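Local coordinates for protein PilX (Neisseria meningitidis, PDB 2OPE) that is a minor type IV pilin that probably modulates the virulence properties of meningococcal pili, including bacterial aggregation and adhesion, at residues A[19-24]-A[73-77]; A[87-91]-A[101-107]. All coordinates share one frame. Numbering follows the deposited sequence.

Interaction 1 (A[19-24]-A[73-77])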
loop_
_atom_site.group_PDB
_atom_site.type_symbol
_atom_site.label_atom_id
_atom_site.label_comp_id
_atom_site.label_asym_id
_atom_site.label_seq_id
_atom_site.Cartn_x
_atom_site.Cartn_y
_atom_site.Cartn_z
ATOM N N ILE A 19 -1.203 3.873 7.597
ATOM C CA ILE A 19 -0.842 2.457 7.761
ATOM C C ILE A 19 0.678 2.210 7.736
ATOM O O ILE A 19 1.210 1.503 8.593
ATOM C CB ILE A 19 -1.602 1.594 6.686
ATOM C CG1 ILE A 19 -3.124 1.740 6.883
ATOM C CG2 ILE A 19 -1.185 0.123 6.716
ATOM C CD1 ILE A 19 -3.953 1.226 5.698
ATOM N N ASN A 20 1.368 2.807 6.774
ATOM C CA ASN A 20 2.837 2.764 6.700
ATOM C C ASN A 20 3.496 3.288 8.010
ATOM O O ASN A 20 4.448 2.687 8.547
ATOM C CB ASN A 20 3.327 3.620 5.507
ATOM C CG ASN A 20 4.526 3.020 4.782
ATOM O OD1 ASN A 20 4.953 1.907 5.073
ATOM N ND2 ASN A 20 5.056 3.752 3.799
ATOM N N ASN A 21 3.006 4.408 8.524
ATOM C CA ASN A 21 3.658 5.008 9.677
ATOM C C ASN A 21 3.494 4.153 10.941
ATOM O O ASN A 21 4.418 4.039 11.745
ATOM C CB ASN A 21 3.168 6.445 9.901
ATOM C CG ASN A 21 3.755 7.394 8.920
ATOM O OD1 ASN A 21 4.786 7.099 8.332
ATOM N ND2 ASN A 21 3.141 8.565 8.752
ATOM N N ILE A 22 2.324 3.552 11.111
ATOM C CA ILE A 22 2.125 2.661 12.224
ATOM C C ILE A 22 2.925 1.362 12.070
ATOM O O ILE A 22 3.382 0.813 13.059
ATOM C CB ILE A 22 0.664 2.294 12.336
ATOM C CG1 ILE A 22 -0.185 3.542 12.660
ATOM C CG2 ILE A 22 0.448 1.164 13.390
ATOM C CD1 ILE A 22 -1.644 3.176 12.836
ATOM N N SER A 23 3.020 0.838 10.838
ATOM C CA SER A 23 3.831 -0.309 10.569
ATOM C C SER A 23 5.286 -0.058 10.937
ATOM O O SER A 23 5.936 -0.890 11.564
ATOM C CB SER A 23 3.729 -0.710 9.084
ATOM O OG SER A 23 2.379 -1.089 8.767
ATOM N N LYS A 24 5.804 1.084 10.519
ATOM C CA LYS A 24 7.200 1.388 10.744
ATOM C C LYS A 24 7.494 1.540 12.260
ATOM O O LYS A 24 8.454 1.002 12.782
ATOM C CB LYS A 24 7.540 2.650 9.952
ATOM C CG LYS A 24 8.708 3.503 10.474
ATOM C CD LYS A 24 8.982 4.730 9.574
ATOM C CE LYS A 24 10.404 5.380 9.814
ATOM N NZ LYS A 24 10.811 6.319 8.675
ATOM N N ALA A 73 11.965 -4.129 4.365
ATOM C CA ALA A 73 11.762 -3.682 2.975
ATOM C C ALA A 73 10.478 -4.293 2.455
ATOM O O ALA A 73 10.475 -5.445 2.009
ATOM C CB ALA A 73 12.880 -4.110 2.109
ATOM N N TYR A 74 9.383 -3.554 2.538
ATOM C CA TYR A 74 8.107 -4.027 1.985
ATOM C C TYR A 74 7.507 -2.839 1.226
ATOM O O TYR A 74 7.988 -1.715 1.319
ATOM C CB TYR A 74 7.132 -4.524 3.077
ATOM C CG TYR A 74 6.758 -3.406 4.086
ATOM C CD1 TYR A 74 5.810 -2.428 3.743
ATOM C CD2 TYR A 74 7.395 -3.298 5.332
ATOM C CE1 TYR A 74 5.479 -1.405 4.602
ATOM C CE2 TYR A 74 7.060 -2.257 6.212
ATOM C CZ TYR A 74 6.094 -1.296 5.827
ATOM O OH TYR A 74 5.770 -0.210 6.623
ATOM N N SER A 75 6.450 -3.106 0.487
ATOM C CA SER A 75 5.635 -2.069 -0.098
ATOM C C SER A 75 4.152 -2.335 0.184
ATOM O O SER A 75 3.736 -3.470 0.443
ATOM C CB SER A 75 5.890 -2.012 -1.583
ATOM O OG SER A 75 5.589 -3.234 -2.147
ATOM N N LEU A 76 3.368 -1.271 0.161
ATOM C CA LEU A 76 1.948 -1.374 0.294
ATOM C C LEU A 76 1.334 -1.121 -1.062
ATOM O O LEU A 76 1.713 -0.192 -1.759
ATOM C CB LEU A 76 1.436 -0.342 1.297
ATOM C CG LEU A 76 1.965 -0.404 2.722
ATOM C CD1 LEU A 76 1.497 0.853 3.535
ATOM C CD2 LEU A 76 1.499 -1.685 3.377
ATOM N N VAL A 77 0.365 -1.945 -1.427
ATOM C CA VAL A 77 -0.391 -1.769 -2.668
ATOM C C VAL A 77 -1.867 -1.428 -2.329
ATOM O O VAL A 77 -2.497 -2.070 -1.509
ATOM C CB VAL A 77 -0.260 -3.066 -3.527
ATOM C CG1 VAL A 77 -1.122 -3.050 -4.732
ATOM C CG2 VAL A 77 1.198 -3.293 -3.922
#

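Interaction 2 (A[87-91]-A[101-107])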
loop_
_atom_site.group_PDB
_atom_site.type_symbol
_atom_site.label_atom_id
_atom_site.label_comp_id
_atom_site.label_asym_id
_atom_site.label_seq_id
_atom_site.Cartn_x
_atom_site.Cartn_y
_atom_site.Cartn_z
ATOM N N THR A 87 -10.360 2.445 -11.162
ATOM C CA THR A 87 -9.033 2.052 -11.670
ATOM C C THR A 87 -7.813 2.637 -10.900
ATOM O O THR A 87 -6.786 1.951 -10.711
ATOM C CB THR A 87 -8.866 2.473 -13.150
ATOM O OG1 THR A 87 -9.200 3.860 -13.266
ATOM C CG2 THR A 87 -9.773 1.636 -14.108
ATOM N N LEU A 88 -7.928 3.901 -10.485
ATOM C CA LEU A 88 -6.823 4.603 -9.871
ATOM C C LEU A 88 -6.376 3.798 -8.673
ATOM O O LEU A 88 -7.210 3.318 -7.900
ATOM C CB LEU A 88 -7.222 6.031 -9.432
ATOM C CG LEU A 88 -7.659 7.042 -10.508
ATOM C CD1 LEU A 88 -7.959 8.420 -9.960
ATOM C CD2 LEU A 88 -6.659 7.107 -11.668
ATOM N N SER A 89 -5.060 3.713 -8.493
ATOM C CA SER A 89 -4.496 2.925 -7.416
ATOM C C SER A 89 -3.337 3.680 -6.767
ATOM O O SER A 89 -3.043 4.815 -7.144
ATOM C CB SER A 89 -4.067 1.560 -7.941
ATOM O OG SER A 89 -5.160 0.944 -8.625
ATOM N N VAL A 90 -2.702 3.056 -5.769
ATOM C CA VAL A 90 -1.560 3.638 -5.070
ATOM C C VAL A 90 -0.611 2.496 -4.714
ATOM O O VAL A 90 -1.083 1.361 -4.460
ATOM C CB VAL A 90 -2.049 4.342 -3.789
ATOM C CG1 VAL A 90 -0.925 4.723 -2.876
ATOM C CG2 VAL A 90 -2.903 5.568 -4.151
ATOM N N TRP A 91 0.710 2.755 -4.721
ATOM C CA TRP A 91 1.618 1.880 -3.972
ATOM C C TRP A 91 2.636 2.722 -3.219
ATOM O O TRP A 91 2.835 3.900 -3.533
ATOM C CB TRP A 91 2.284 0.783 -4.850
ATOM C CG TRP A 91 3.389 1.291 -5.755
ATOM C CD1 TRP A 91 3.240 1.874 -6.986
ATOM C CD2 TRP A 91 4.810 1.289 -5.479
ATOM N NE1 TRP A 91 4.480 2.219 -7.503
ATOM C CE2 TRP A 91 5.453 1.898 -6.585
ATOM C CE3 TRP A 91 5.592 0.879 -4.386
ATOM C CZ2 TRP A 91 6.848 2.083 -6.633
ATOM C CZ3 TRP A 91 6.959 1.048 -4.451
ATOM C CH2 TRP A 91 7.574 1.652 -5.563
ATOM N N CYS A 101 -1.200 5.774 -9.083
ATOM C CA CYS A 101 -1.163 4.946 -10.295
ATOM C C CYS A 101 -2.449 5.018 -11.038
ATOM O O CYS A 101 -3.514 5.198 -10.425
ATOM C CB CYS A 101 -0.885 3.492 -9.969
ATOM S SG CYS A 101 0.559 3.308 -9.021
ATOM N N ARG A 102 -2.337 4.872 -12.364
ATOM C CA ARG A 102 -3.485 5.045 -13.261
ATOM C C ARG A 102 -4.302 3.771 -13.355
ATOM O O ARG A 102 -5.452 3.832 -13.761
ATOM C CB ARG A 102 -3.074 5.558 -14.644
ATOM C CG ARG A 102 -2.523 7.017 -14.664
ATOM C CD ARG A 102 -3.574 8.112 -14.362
ATOM N NE ARG A 102 -4.648 8.126 -15.365
ATOM C CZ ARG A 102 -5.727 8.917 -15.348
ATOM N NH1 ARG A 102 -5.932 9.804 -14.377
ATOM N NH2 ARG A 102 -6.620 8.817 -16.318
ATOM N N ASP A 103 -3.735 2.648 -12.900
ATOM C CA ASP A 103 -4.410 1.323 -12.934
ATOM C C ASP A 103 -3.787 0.399 -11.912
ATOM O O ASP A 103 -2.595 0.537 -11.615
ATOM C CB ASP A 103 -4.239 0.675 -14.288
ATOM C CG ASP A 103 -2.796 0.705 -14.758
ATOM O OD1 ASP A 103 -2.404 1.723 -15.351
ATOM O OD2 ASP A 103 -2.031 -0.260 -14.512
ATOM N N ALA A 104 -4.581 -0.559 -11.418
ATOM C CA ALA A 104 -4.153 -1.599 -10.466
ATOM C C ALA A 104 -2.925 -2.418 -10.862
ATOM O O ALA A 104 -2.102 -2.716 -10.011
ATOM C CB ALA A 104 -5.339 -2.560 -10.129
ATOM N N ALA A 105 -2.798 -2.778 -12.141
ATOM C CA ALA A 105 -1.644 -3.503 -12.597
ATOM C C ALA A 105 -0.371 -2.738 -12.282
ATOM O O ALA A 105 0.567 -3.327 -11.739
ATOM C CB ALA A 105 -1.729 -3.784 -14.089
ATOM N N SER A 106 -0.328 -1.446 -12.632
ATOM C CA SER A 106 0.846 -0.585 -12.379
ATOM C C SER A 106 1.210 -0.491 -10.874
ATOM O O SER A 106 2.382 -0.342 -10.514
ATOM C CB SER A 106 0.592 0.846 -12.895
ATOM O OG SER A 106 0.165 0.885 -14.248
ATOM N N ALA A 107 0.192 -0.500 -10.004
ATOM C CA ALA A 107 0.430 -0.560 -8.558
ATOM C C ALA A 107 1.033 -1.918 -8.159
ATOM O O ALA A 107 2.002 -1.970 -7.398
ATOM C CB ALA A 107 -0.861 -0.298 -7.792
#

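Interaction 1 (A[19-24]-A[73-77])
Helix 19-24 packs along strand 74-77, nearly antiparallel to it, at 152°, with the segment axes 10.3 Å apart at closest approach. Tyr74 and Leu76 both point toward the helix. Ser75, between them, points away and touches Trp91. Tyr74 adopts the p rotamer, with chi1 at 61°, and its ring spans the gap to the helix. Its hydroxyl OH donates a hydrogen bond to Asn20 OD1 at 2.7 Å. Asn20 leaves the helix sideways with chi1 at -143°, between the standard wells, and this brings its amide to the edge of the tyrosine ring. Asn20 ND2 is also satisfied, by the backbone oxygen of Asn93. Ser23 points toward the strand, and its CB lies 3.2 Å from Tyr74 OH. In the m rotamer, however, its OG turns back to donate to Ile19 O at 2.8 Å. Leu76 supplies the apolar part: its CD1 lies 3.9 Å from Asn20 CB and 4.2 Å from Ile19 CG2. Leu42 of helix 35-48 touches both Ser23 and Tyr74. This buried packing of the long N-terminal helix on an antiparallel sheet is characteristic of the type IV pilin fold.

Interaction 2 (A[87-91]-A[101-107])
Cys101 forms the one beta bridge between the segments, an antiparallel hydrogen-bonded pair with Ser89. Ser89 N donates to Cys101 O at 2.9 Å, and Cys101 N donates to Ser89 O at 2.8 Å. The side chain of Cys101 makes a disulfide with Cys120. Its SG also sits at the edge of the Trp91 ring, 3.7 Å from CD1, in a sulfur-aromatic contact. At Arg102 the chain leaves the strand. The side chain folds back through three m rotamers, so that Leu88 CD2 lies over one face of the guanidinium, 3.9 Å from NH1. Asp103 is the N-cap of helix 104-109. Its OD2 accepts from Ser106 N at 2.8 Å and from Ser106 OG at 2.5 Å, which is very short. On the backbone side, Asp103 CA makes a CA-H...O contact of 3.3 Å with Thr87 O. That oxygen also accepts from Ser89 OG at 2.8 Å. Ala104 CB then packs 3.8 Å from Ser89 OG. One turn on, the small side chain of Ala107 lets the helix come close to the strand: its CB is 3.7 Å from both Ser89 CB and Val90 O. Trp91 CB lies 3.8 Å from Ala107 O, while Trp91 NE1 forms a hydrogen bond with Leu111 O. The turn thus folds helix 104-109 over one side of the sheet, where Ala104 and Ala107 touch Val79 of strand 74-80. Val90 projects from the other side, onto Tyr13 and Met16 of helix 5-28.

Overall arrangement
The two interactions share one antiparallel sheet, in which strands 74-80 and 89-93 are neighbours. Their centres lie about 17 Å apart, and they follow one another in the chain. Interaction 1 joins the sheet to helix 5-28, whereas interaction 2 pairs strands 89-93 and 98-101 and folds the short helix 104-109 against the sheet. The contacts meet where the strands adjoin: Leu76 O lies 3.3 Å from Trp91 CB, and Ser75 CB lies 4.0 Å from Trp91 CE3. Val77 CG2 also packs 3.8 Å from Ala107 O. Trp91 therefore touches residues of both. The disulfide Cys101-Cys120 belongs to interaction 2 and links strand 98-101 to the outermost strand 120-122 beside it.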